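Side-chain contacts in CRISPR-associated endoribonuclease Cse3 (Thermus thermophilus, PDB 2Y8Y), which processes CRISPR RNA as an endoribonuclease and keeps hold of the cleaved product, probably as part of the Cascade complex: residues R31-A36 / P61-Q66; V37-A40 / G44-R47; T69-S74 / F84-F89. All coordinates share one frame; numbering follows the deposited sequence.

In the fold
Contacts 1 and 2 follow one another along the chain, helix 26-34 being followed by helix 38-42, and their centres lie about 13 Å apart. Contact 1 meets contact 3, about 11 Å away between centres, through Ala36 O and Asp72 N at 2.9 Å and through Leu33 CD2 against Trp73 CZ3 at 3.9 Å. Contact 2 is tied to contact 3, about 13 Å away between centres, by Glu46 OE1 and Thr69 OG1, 2.6 Å apart. Contacts 1 and 2 both touch the RNA of chain B, whereas the nearest atom of contact 3 is about 10 Å from it. Tyr27, inferred to stabilise the transition state, lies about 11 Å from Leu33, side chain to side chain.

Contact 1 of 3, residues R31-A36 / P61-Q66. With nucleotides of chain B.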
loop_
_atom_site.group_PDB
_atom_site.type_symbol
_atom_site.label_atom_id
_atom_site.label_comp_id
_atom_site.label_asym_id
_atom_site.label_seq_id
_atom_site.Cartn_x
_atom_site.Cartn_y
_atom_site.Cartn_z
ATOM N N ARG A 31 -11.681 -2.657 -8.889
ATOM C CA ARG A 31 -12.476 -3.641 -9.626
ATOM C C ARG A 31 -11.608 -4.408 -10.622
ATOM O O ARG A 31 -11.688 -5.634 -10.721
ATOM C CB ARG A 31 -13.651 -2.976 -10.343
ATOM C CG ARG A 31 -14.687 -2.359 -9.413
ATOM C CD ARG A 31 -15.769 -1.620 -10.193
ATOM N NE ARG A 31 -16.745 -2.517 -10.807
ATOM C CZ ARG A 31 -17.896 -2.866 -10.239
ATOM N NH1 ARG A 31 -18.214 -2.398 -9.041
ATOM N NH2 ARG A 31 -18.732 -3.684 -10.867
ATOM N N THR A 32 -10.773 -3.679 -11.356
ATOM C CA THR A 32 -9.887 -4.302 -12.336
ATOM C C THR A 32 -8.857 -5.235 -11.712
ATOM O O THR A 32 -8.747 -6.401 -12.098
ATOM C CB THR A 32 -9.154 -3.248 -13.171
ATOM O OG1 THR A 32 -10.103 -2.536 -13.966
ATOM C CG2 THR A 32 -8.127 -3.911 -14.086
ATOM N N LEU A 33 -8.114 -4.732 -10.731
ATOM C CA LEU A 33 -7.007 -5.487 -10.181
ATOM C C LEU A 33 -7.507 -6.743 -9.485
ATOM O O LEU A 33 -6.852 -7.788 -9.513
ATOM C CB LEU A 33 -6.190 -4.614 -9.224
ATOM C CG LEU A 33 -5.570 -3.369 -9.865
ATOM C CD1 LEU A 33 -4.779 -2.633 -8.787
ATOM C CD2 LEU A 33 -4.676 -3.741 -11.054
ATOM N N SER A 34 -8.670 -6.637 -8.848
ATOM C CA SER A 34 -9.238 -7.764 -8.110
ATOM C C SER A 34 -9.477 -8.981 -9.000
ATOM O O SER A 34 -9.474 -10.117 -8.524
ATOM C CB SER A 34 -10.556 -7.372 -7.436
ATOM O OG SER A 34 -10.340 -6.451 -6.382
ATOM N N LYS A 35 -9.686 -8.740 -10.291
ATOM C CA LYS A 35 -9.935 -9.826 -11.228
ATOM C C LYS A 35 -8.762 -10.795 -11.304
ATOM O O LYS A 35 -8.956 -11.982 -11.555
ATOM C CB LYS A 35 -10.238 -9.285 -12.626
ATOM C CG LYS A 35 -11.503 -8.447 -12.707
ATOM C CD LYS A 35 -11.715 -7.902 -14.107
ATOM C CE LYS A 35 -12.858 -6.904 -14.139
ATOM N NZ LYS A 35 -13.121 -6.403 -15.518
ATOM N N ALA A 36 -7.547 -10.286 -11.103
ATOM C CA ALA A 36 -6.343 -11.113 -11.230
ATOM C C ALA A 36 -6.202 -12.154 -10.134
ATOM O O ALA A 36 -5.452 -13.113 -10.276
ATOM C CB ALA A 36 -5.093 -10.234 -11.291
ATOM N N PRO A 61 2.170 6.094 -16.358
ATOM C CA PRO A 61 1.788 5.751 -14.984
ATOM C C PRO A 61 2.201 4.334 -14.594
ATOM O O PRO A 61 2.030 3.399 -15.384
ATOM C CB PRO A 61 0.258 5.849 -15.008
ATOM C CG PRO A 61 -0.063 6.700 -16.180
ATOM C CD PRO A 61 1.000 6.419 -17.189
ATOM N N VAL A 62 2.733 4.191 -13.385
ATOM C CA VAL A 62 3.131 2.898 -12.853
ATOM C C VAL A 62 2.270 2.490 -11.665
ATOM O O VAL A 62 2.131 3.238 -10.696
ATOM C CB VAL A 62 4.604 2.896 -12.415
ATOM C CG1 VAL A 62 4.963 1.559 -11.839
ATOM C CG2 VAL A 62 5.515 3.226 -13.601
ATOM N N VAL A 63 1.702 1.292 -11.728
ATOM C CA VAL A 63 0.967 0.743 -10.595
ATOM C C VAL A 63 1.716 -0.470 -10.077
ATOM O O VAL A 63 2.000 -1.402 -10.830
ATOM C CB VAL A 63 -0.463 0.333 -10.981
ATOM C CG1 VAL A 63 -1.189 -0.324 -9.808
ATOM C CG2 VAL A 63 -1.230 1.535 -11.483
ATOM N N LEU A 64 2.049 -0.451 -8.792
ATOM C CA LEU A 64 2.669 -1.593 -8.134
ATOM C C LEU A 64 1.604 -2.369 -7.383
ATOM O O LEU A 64 0.870 -1.798 -6.573
ATOM C CB LEU A 64 3.758 -1.135 -7.161
ATOM C CG LEU A 64 5.050 -0.600 -7.785
ATOM C CD1 LEU A 64 4.756 0.447 -8.823
ATOM C CD2 LEU A 64 5.975 -0.042 -6.719
ATOM N N VAL A 65 1.508 -3.667 -7.656
ATOM C CA VAL A 65 0.480 -4.501 -7.044
ATOM C C VAL A 65 1.122 -5.604 -6.241
ATOM O O VAL A 65 1.954 -6.344 -6.760
ATOM C CB VAL A 65 -0.407 -5.183 -8.106
ATOM C CG1 VAL A 65 -1.549 -5.938 -7.429
ATOM C CG2 VAL A 65 -0.928 -4.166 -9.112
ATOM N N GLN A 66 0.726 -5.729 -4.981
ATOM C CA GLN A 66 1.160 -6.843 -4.158
ATOM C C GLN A 66 -0.010 -7.770 -3.890
ATOM O O GLN A 66 -1.105 -7.331 -3.496
ATOM C CB GLN A 66 1.696 -6.337 -2.825
ATOM C CG GLN A 66 2.170 -7.454 -1.925
ATOM C CD GLN A 66 2.745 -6.924 -0.638
ATOM O OE1 GLN A 66 3.870 -6.422 -0.610
ATOM N NE2 GLN A 66 1.967 -7.005 0.442
ATOM P P A B 18 -15.695 -2.156 -2.950
ATOM O OP1 A B 18 -14.764 -1.017 -2.892
ATOM O OP2 A B 18 -17.157 -1.887 -2.951
ATOM O "O5'" A B 18 -15.313 -3.088 -4.184
ATOM C "C5'" A B 18 -16.140 -4.171 -4.581
ATOM C "C4'" A B 18 -15.834 -4.592 -5.996
ATOM O "O4'" A B 18 -14.519 -5.208 -6.058
ATOM C "C3'" A B 18 -16.747 -5.644 -6.599
ATOM O "O3'" A B 18 -17.986 -5.122 -7.043
ATOM C "C2'" A B 18 -15.884 -6.210 -7.717
ATOM O "O2'" A B 18 -15.845 -5.322 -8.827
ATOM C "C1'" A B 18 -14.510 -6.215 -7.051
ATOM N N9 A B 18 -14.233 -7.511 -6.406
ATOM C C8 A B 18 -14.228 -7.830 -5.070
ATOM N N7 A B 18 -13.949 -9.092 -4.834
ATOM C C5 A B 18 -13.776 -9.641 -6.100
ATOM C C6 A B 18 -13.463 -10.938 -6.554
ATOM N N6 A B 18 -13.265 -11.983 -5.746
ATOM N N1 A B 18 -13.358 -11.129 -7.887
ATOM C C2 A B 18 -13.558 -10.094 -8.712
ATOM N N3 A B 18 -13.854 -8.835 -8.403
ATOM C C4 A B 18 -13.950 -8.675 -7.074
#
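Leu33 reaches from helix 26-34 toward strand 62-67, where its CD1 methyl lies 4.2 Å from CG2 of Val65 and 4.4 Å from CG1 of Val63. These are loose van der Waals contacts made by a single branch, and the Leu33 and Val65 side chains cross obliquely. No hydrogen bond joins the two segments, and the buried surface is a modest 93 Å². Leu10 and Trp50, from the flanking strands 5-12 and 49-52, also touch Leu33. The arrangement is that of a ferredoxin-like fold: the four-stranded antiparallel sheet has strand order 2-3-1-4, and helix 26-34 lies in the first crossover, between strands 5-12 and 49-52, with its inner side against the sheet.

The outward side of the helix meets A18 of chain B through Arg31 and Ser34. From the start of the Arg31 side chain, CB is 3.6 Å and CG 3.2 Å from the ribose O2', and CD passes it at 3.9 Å. A bend at chi3 (77°) then folds the chain back, placing O2' 3.5 Å above the guanidinium plane, over its centre. At the tip, NH1 comes within 3.4 Å of O3' of A18, and it also makes a weak hydrogen bond to Tyr27 OH. Arg31 therefore wraps the 2' side of the sugar with both its aliphatic part and a flat face. One turn on, Ser34 sets CB over the face of the adenine, 3.7 Å from C4, while its OG is hydrogen-bonded to the backbone of His30.

Contact 2 of 3, residues V37-A40 / G44-R47; sequences VSRA and GRER. With nucleotides of chain B.
Arg45 lays one face of its guanidinium over Ala40, whose CB sits 3.6 Å above the plane of the group, offset toward its rim. The fold-back that permits this is a Schellman motif ending helix 38-42: Gly44 takes a positive phi of 72°, and Arg45 N donates to Ala40 O at 2.9 Å with a nearly straight N-H...O angle of 163°. Beside Ala40, Arg39 NH1 comes within 3.5 Å of Arg45 NH2. Glu43 probably offsets this approach of like charges, since it forms a salt bridge with Arg45 NE and a long, weak ion pair with Arg39.

Glu46 crosses Val37 at about a right angle, its CG 3.8 Å from Val37 CG2. A bend at chi2 (55°) turns the carboxylate so that OE2 accepts from Arg47 N and Leu68 N, while OE1 is held by Thr69 OG1.

Both segments also bind RNA of chain B. Ser38 reads the Watson-Crick edge of the A18 base: its OG donates to N1 of A18 at 2.7 Å, and its backbone O accepts from N6 of A18 at 3.0 Å. Arg47 meets two successive phosphates at its guanidinium edge, in plane, with NH1 bonded both to OP1 of G16 at 2.8 Å and to OP2 of DG17 at 2.9 Å, and NH2 sharing that same OP2.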
loop_
_atom_site.group_PDB
_atom_site.type_symbol
_atom_site.label_atom_id
_atom_site.label_comp_id
_atom_site.label_asym_id
_atom_site.label_seq_id
_atom_site.Cartn_x
_atom_site.Cartn_y
_atom_site.Cartn_z
ATOM N N VAL A 37 -6.907 -11.952 -9.025
ATOM C CA VAL A 37 -6.845 -12.881 -7.899
ATOM C C VAL A 37 -8.249 -13.191 -7.381
ATOM O O VAL A 37 -8.457 -13.379 -6.181
ATOM C CB VAL A 37 -5.947 -12.342 -6.774
ATOM C CG1 VAL A 37 -4.484 -12.404 -7.194
ATOM C CG2 VAL A 37 -6.361 -10.928 -6.403
ATOM N N SER A 38 -9.203 -13.249 -8.306
ATOM C CA SER A 38 -10.621 -13.369 -7.963
ATOM C C SER A 38 -10.958 -14.580 -7.094
ATOM O O SER A 38 -11.634 -14.453 -6.074
ATOM C CB SER A 38 -11.479 -13.370 -9.230
ATOM O OG SER A 38 -12.847 -13.553 -8.916
ATOM N N ARG A 39 -10.492 -15.759 -7.488
ATOM C CA ARG A 39 -10.793 -16.947 -6.702
ATOM C C ARG A 39 -10.156 -16.900 -5.320
ATOM O O ARG A 39 -10.785 -17.273 -4.325
ATOM C CB ARG A 39 -10.372 -18.219 -7.431
ATOM C CG ARG A 39 -10.666 -19.486 -6.632
ATOM C CD ARG A 39 -10.800 -20.692 -7.543
ATOM N NE ARG A 39 -9.575 -20.929 -8.295
ATOM C CZ ARG A 39 -8.477 -21.460 -7.772
ATOM N NH1 ARG A 39 -8.452 -21.804 -6.490
ATOM N NH2 ARG A 39 -7.402 -21.644 -8.527
ATOM N N ALA A 40 -8.903 -16.457 -5.248
ATOM C CA ALA A 40 -8.224 -16.373 -3.964
ATOM C C ALA A 40 -8.976 -15.431 -3.024
ATOM O O ALA A 40 -9.076 -15.685 -1.823
ATOM C CB ALA A 40 -6.774 -15.926 -4.139
ATOM N N GLY A 44 -10.840 -16.309 0.706
ATOM C CA GLY A 44 -10.302 -15.685 1.901
ATOM C C GLY A 44 -8.800 -15.812 2.051
ATOM O O GLY A 44 -8.268 -15.701 3.155
ATOM N N ARG A 45 -8.106 -16.030 0.937
ATOM C CA ARG A 45 -6.667 -16.253 0.983
ATOM C C ARG A 45 -5.870 -15.038 0.538
ATOM O O ARG A 45 -4.641 -15.103 0.446
ATOM C CB ARG A 45 -6.269 -17.431 0.085
ATOM C CG ARG A 45 -6.930 -18.763 0.407
ATOM C CD ARG A 45 -6.359 -19.880 -0.465
ATOM N NE ARG A 45 -6.927 -19.925 -1.818
ATOM C CZ ARG A 45 -6.269 -19.627 -2.938
ATOM N NH1 ARG A 45 -4.998 -19.245 -2.900
ATOM N NH2 ARG A 45 -6.885 -19.726 -4.108
ATOM N N GLU A 46 -6.555 -13.929 0.265
ATOM C CA GLU A 46 -5.897 -12.816 -0.411
ATOM C C GLU A 46 -6.039 -11.462 0.321
ATOM O O GLU A 46 -7.044 -11.186 0.997
ATOM C CB GLU A 46 -6.400 -12.740 -1.858
ATOM C CG GLU A 46 -5.690 -11.736 -2.769
ATOM C CD GLU A 46 -4.185 -11.939 -2.819
ATOM O OE1 GLU A 46 -3.710 -12.746 -3.656
ATOM O OE2 GLU A 46 -3.487 -11.267 -2.043
ATOM N N ARG A 47 -5.002 -10.641 0.190
ATOM C CA ARG A 47 -5.038 -9.241 0.592
ATOM C C ARG A 47 -4.388 -8.466 -0.543
ATOM O O ARG A 47 -3.176 -8.258 -0.560
ATOM C CB ARG A 47 -4.284 -9.029 1.909
ATOM C CG ARG A 47 -4.082 -7.546 2.317
ATOM C CD ARG A 47 -5.403 -6.808 2.615
ATOM N NE ARG A 47 -5.977 -6.169 1.437
ATOM C CZ ARG A 47 -7.144 -5.543 1.428
ATOM N NH1 ARG A 47 -7.847 -5.489 2.553
ATOM N NH2 ARG A 47 -7.603 -4.980 0.320
ATOM P P A B 18 -15.695 -2.156 -2.950
ATOM O OP1 A B 18 -14.764 -1.017 -2.892
ATOM O OP2 A B 18 -17.157 -1.887 -2.951
ATOM O "O5'" A B 18 -15.313 -3.088 -4.184
ATOM C "C5'" A B 18 -16.140 -4.171 -4.581
ATOM C "C4'" A B 18 -15.834 -4.592 -5.996
ATOM O "O4'" A B 18 -14.519 -5.208 -6.058
ATOM C "C3'" A B 18 -16.747 -5.644 -6.599
ATOM O "O3'" A B 18 -17.986 -5.122 -7.043
ATOM C "C2'" A B 18 -15.884 -6.210 -7.717
ATOM O "O2'" A B 18 -15.845 -5.322 -8.827
ATOM C "C1'" A B 18 -14.510 -6.215 -7.051
ATOM N N9 A B 18 -14.233 -7.511 -6.406
ATOM C C8 A B 18 -14.228 -7.830 -5.070
ATOM N N7 A B 18 -13.949 -9.092 -4.834
ATOM C C5 A B 18 -13.776 -9.641 -6.100
ATOM C C6 A B 18 -13.463 -10.938 -6.554
ATOM N N6 A B 18 -13.265 -11.983 -5.746
ATOM N N1 A B 18 -13.358 -11.129 -7.887
ATOM C C2 A B 18 -13.558 -10.094 -8.712
ATOM N N3 A B 18 -13.854 -8.835 -8.403
ATOM C C4 A B 18 -13.950 -8.675 -7.074
ATOM P P G B 16 -8.184 -5.122 6.176
ATOM O OP1 G B 16 -7.315 -5.911 5.272
ATOM O OP2 G B 16 -7.845 -3.693 6.439
ATOM O "O5'" G B 16 -9.694 -5.208 5.703
ATOM C "C5'" G B 16 -10.288 -6.450 5.369
ATOM C "C4'" G B 16 -11.736 -6.277 4.984
ATOM O "O4'" G B 16 -12.470 -5.654 6.069
ATOM C "C3'" G B 16 -12.016 -5.367 3.798
ATOM O "O3'" G B 16 -11.760 -5.991 2.557
ATOM C "C2'" G B 16 -13.481 -5.019 4.014
ATOM O "O2'" G B 16 -14.311 -6.115 3.663
ATOM C "C1'" G B 16 -13.515 -4.855 5.530
ATOM N N9 G B 16 -13.290 -3.451 5.913
ATOM C C8 G B 16 -12.141 -2.866 6.394
ATOM N N7 G B 16 -12.297 -1.585 6.603
ATOM C C5 G B 16 -13.608 -1.314 6.220
ATOM C C6 G B 16 -14.335 -0.097 6.225
ATOM O O6 G B 16 -13.963 1.033 6.579
ATOM N N1 G B 16 -15.631 -0.275 5.763
ATOM C C2 G B 16 -16.167 -1.474 5.360
ATOM N N2 G B 16 -17.448 -1.449 4.946
ATOM N N3 G B 16 -15.494 -2.617 5.350
ATOM C C4 G B 16 -14.232 -2.462 5.795
ATOM P P DG B 17 -11.334 -5.134 1.264
ATOM O OP1 DG B 17 -11.109 -6.084 0.162
ATOM O OP2 DG B 17 -10.244 -4.215 1.647
ATOM O "O5'" DG B 17 -12.608 -4.211 0.960
ATOM C "C5'" DG B 17 -13.868 -4.738 0.596
ATOM C "C4'" DG B 17 -14.951 -3.681 0.586
ATOM O "O4'" DG B 17 -15.020 -2.978 1.854
ATOM C "C3'" DG B 17 -14.928 -2.574 -0.464
ATOM O "O3'" DG B 17 -15.395 -3.103 -1.686
ATOM C "C2'" DG B 17 -15.902 -1.567 0.149
ATOM C "C1'" DG B 17 -15.629 -1.722 1.646
ATOM N N9 DG B 17 -14.858 -0.627 2.263
ATOM C C8 DG B 17 -13.562 -0.644 2.718
ATOM N N7 DG B 17 -13.197 0.506 3.239
ATOM C C5 DG B 17 -14.323 1.319 3.109
ATOM C C6 DG B 17 -14.540 2.674 3.476
ATOM O O6 DG B 17 -13.765 3.463 4.017
ATOM N N1 DG B 17 -15.830 3.097 3.169
ATOM C C2 DG B 17 -16.790 2.316 2.573
ATOM N N2 DG B 17 -17.980 2.906 2.349
ATOM N N3 DG B 17 -16.603 1.051 2.225
ATOM C C4 DG B 17 -15.352 0.627 2.516
#

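Contact 3 of 3, residues T69-S74 / F84-F89; sequences TEPDWS and FPPKPF
Pro86 is the shared partner in the apolar contact, touching both Trp73 and Pro71. Its CG lies 3.7 Å from Trp73 CD1 and 3.9 Å from Trp73 NE1, close to the plane of the indole, so the proline abuts the five-membered ring at its edge and no CH-pi stacking on a face is involved. With CG beside the backbone N (chi1 -65°), Trp73 brings this edge forward. Pro71 adds a looser contact, its CG 4.3 Å from Pro86 CB. The whole interface buries 93 Å², and no hydrogen bond spans it.

Polar interactions instead shape the loop and anchor the indole. Asp72 OD1 accepts from Ser74 N at 3.1 Å, with an N-H...O angle of 157°, which makes an Asx turn at the start of the 3-10 segment carrying Trp73. The same oxygen also takes a hydrogen bond from Ser74 OG at 2.7 Å, this one arriving from above the carboxylate plane, so two donors grip OD1. Trp73 NE1 is bonded to Thr8 OG1, which should restrain the rotation of the ring, using the same edge that meets Pro86.

Away from this interface, Phe84 makes a cation-pi interaction with Lys9 of strand 5-12. Backbone bonds from Phe84, Lys87 and Phe89 pair 81-89 with strand 5-12, at one edge of the four-stranded antiparallel sheet, while Trp73 packs against both Val65 of strand 62-67 and Ala36, which follows helix 26-34 in the chain.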
loop_
_atom_site.group_PDB
_atom_site.type_symbol
_atom_site.label_atom_id
_atom_site.label_comp_id
_atom_site.label_asym_id
_atom_site.label_seq_id
_atom_site.Cartn_x
_atom_site.Cartn_y
_atom_site.Cartn_z
ATOM N N THR A 69 -1.190 -14.275 -3.283
ATOM C CA THR A 69 -1.336 -15.466 -4.116
ATOM C C THR A 69 -0.933 -15.115 -5.532
ATOM O O THR A 69 -0.815 -13.955 -5.885
ATOM C CB THR A 69 -2.772 -16.015 -4.075
ATOM O OG1 THR A 69 -3.668 -15.138 -4.780
ATOM C CG2 THR A 69 -3.243 -16.164 -2.627
ATOM N N GLU A 70 -0.693 -16.126 -6.354
ATOM C CA GLU A 70 -0.155 -15.860 -7.673
ATOM C C GLU A 70 -1.227 -15.243 -8.556
ATOM O O GLU A 70 -2.277 -15.841 -8.767
ATOM C CB GLU A 70 0.384 -17.142 -8.311
ATOM C CG GLU A 70 1.191 -16.847 -9.555
ATOM C CD GLU A 70 1.737 -18.093 -10.202
ATOM O OE1 GLU A 70 1.552 -19.176 -9.619
ATOM O OE2 GLU A 70 2.348 -17.981 -11.287
ATOM N N PRO A 71 -0.968 -14.032 -9.067
ATOM C CA PRO A 71 -1.989 -13.352 -9.864
ATOM C C PRO A 71 -2.049 -13.902 -11.281
ATOM O O PRO A 71 -1.060 -14.453 -11.763
ATOM C CB PRO A 71 -1.488 -11.905 -9.892
ATOM C CG PRO A 71 0.007 -12.039 -9.809
ATOM C CD PRO A 71 0.283 -13.255 -8.974
ATOM N N ASP A 72 -3.199 -13.773 -11.930
ATOM C CA ASP A 72 -3.280 -14.082 -13.353
ATOM C C ASP A 72 -3.694 -12.823 -14.108
ATOM O O ASP A 72 -4.858 -12.412 -14.114
ATOM C CB ASP A 72 -4.205 -15.268 -13.647
ATOM C CG ASP A 72 -3.961 -15.858 -15.040
ATOM O OD1 ASP A 72 -3.684 -15.061 -15.960
ATOM O OD2 ASP A 72 -4.017 -17.106 -15.228
ATOM N N TRP A 73 -2.711 -12.202 -14.741
ATOM C CA TRP A 73 -2.938 -10.930 -15.404
ATOM C C TRP A 73 -3.517 -11.045 -16.810
ATOM O O TRP A 73 -3.693 -10.037 -17.485
ATOM C CB TRP A 73 -1.666 -10.080 -15.397
ATOM C CG TRP A 73 -1.280 -9.709 -14.013
ATOM C CD1 TRP A 73 -0.224 -10.192 -13.293
ATOM C CD2 TRP A 73 -1.981 -8.811 -13.141
ATOM N NE1 TRP A 73 -0.206 -9.629 -12.038
ATOM C CE2 TRP A 73 -1.276 -8.781 -11.917
ATOM C CE3 TRP A 73 -3.126 -8.020 -13.282
ATOM C CZ2 TRP A 73 -1.681 -7.986 -10.837
ATOM C CZ3 TRP A 73 -3.523 -7.230 -12.218
ATOM C CH2 TRP A 73 -2.805 -7.226 -11.002
ATOM N N SER A 74 -3.820 -12.267 -17.245
ATOM C CA SER A 74 -4.513 -12.467 -18.512
ATOM C C SER A 74 -5.917 -11.872 -18.463
ATOM O O SER A 74 -6.590 -11.759 -19.492
ATOM C CB SER A 74 -4.589 -13.954 -18.885
ATOM O OG SER A 74 -5.407 -14.674 -17.981
ATOM N N PHE A 84 4.859 -6.304 -16.388
ATOM C CA PHE A 84 6.171 -6.890 -16.142
ATOM C C PHE A 84 5.965 -8.218 -15.427
ATOM O O PHE A 84 5.017 -8.366 -14.657
ATOM C CB PHE A 84 7.038 -5.931 -15.321
ATOM C CG PHE A 84 7.581 -4.781 -16.122
ATOM C CD1 PHE A 84 6.741 -3.786 -16.590
ATOM C CD2 PHE A 84 8.930 -4.708 -16.424
ATOM C CE1 PHE A 84 7.237 -2.736 -17.340
ATOM C CE2 PHE A 84 9.433 -3.656 -17.177
ATOM C CZ PHE A 84 8.584 -2.672 -17.633
ATOM N N PRO A 85 6.837 -9.197 -15.689
ATOM C CA PRO A 85 6.709 -10.516 -15.061
ATOM C C PRO A 85 6.540 -10.407 -13.546
ATOM O O PRO A 85 7.390 -9.832 -12.870
ATOM C CB PRO A 85 8.037 -11.193 -15.417
ATOM C CG PRO A 85 8.414 -10.579 -16.719
ATOM C CD PRO A 85 7.964 -9.140 -16.636
ATOM N N PRO A 86 5.432 -10.936 -13.012
ATOM C CA PRO A 86 5.263 -10.893 -11.558
ATOM C C PRO A 86 6.418 -11.587 -10.860
ATOM O O PRO A 86 6.896 -12.610 -11.342
ATOM C CB PRO A 86 3.958 -11.657 -11.340
ATOM C CG PRO A 86 3.198 -11.421 -12.602
ATOM C CD PRO A 86 4.243 -11.483 -13.686
ATOM N N LYS A 87 6.865 -11.018 -9.745
ATOM C CA LYS A 87 8.003 -11.555 -9.005
ATOM C C LYS A 87 7.570 -12.084 -7.637
ATOM O O LYS A 87 7.014 -11.345 -6.811
ATOM C CB LYS A 87 9.081 -10.478 -8.835
ATOM C CG LYS A 87 10.280 -10.919 -8.007
ATOM C CD LYS A 87 10.929 -12.163 -8.599
ATOM C CE LYS A 87 11.908 -12.804 -7.624
ATOM N NZ LYS A 87 12.491 -14.061 -8.174
ATOM N N PRO A 88 7.800 -13.374 -7.388
ATOM C CA PRO A 88 7.509 -13.898 -6.055
ATOM C C PRO A 88 8.665 -13.589 -5.129
ATOM O O PRO A 88 9.825 -13.784 -5.494
ATOM C CB PRO A 88 7.403 -15.404 -6.293
ATOM C CG PRO A 88 8.349 -15.657 -7.434
ATOM C CD PRO A 88 8.278 -14.423 -8.310
ATOM N N PHE A 89 8.361 -13.074 -3.948
ATOM C CA PHE A 89 9.405 -12.845 -2.970
ATOM C C PHE A 89 9.012 -13.413 -1.615
ATOM O O PHE A 89 7.830 -13.558 -1.297
ATOM C CB PHE A 89 9.793 -11.366 -2.897
ATOM C CG PHE A 89 8.698 -10.480 -2.426
ATOM C CD1 PHE A 89 7.575 -10.273 -3.204
ATOM C CD2 PHE A 89 8.783 -9.849 -1.195
ATOM C CE1 PHE A 89 6.557 -9.456 -2.763
ATOM C CE2 PHE A 89 7.768 -9.027 -0.751
ATOM C CZ PHE A 89 6.655 -8.830 -1.537
#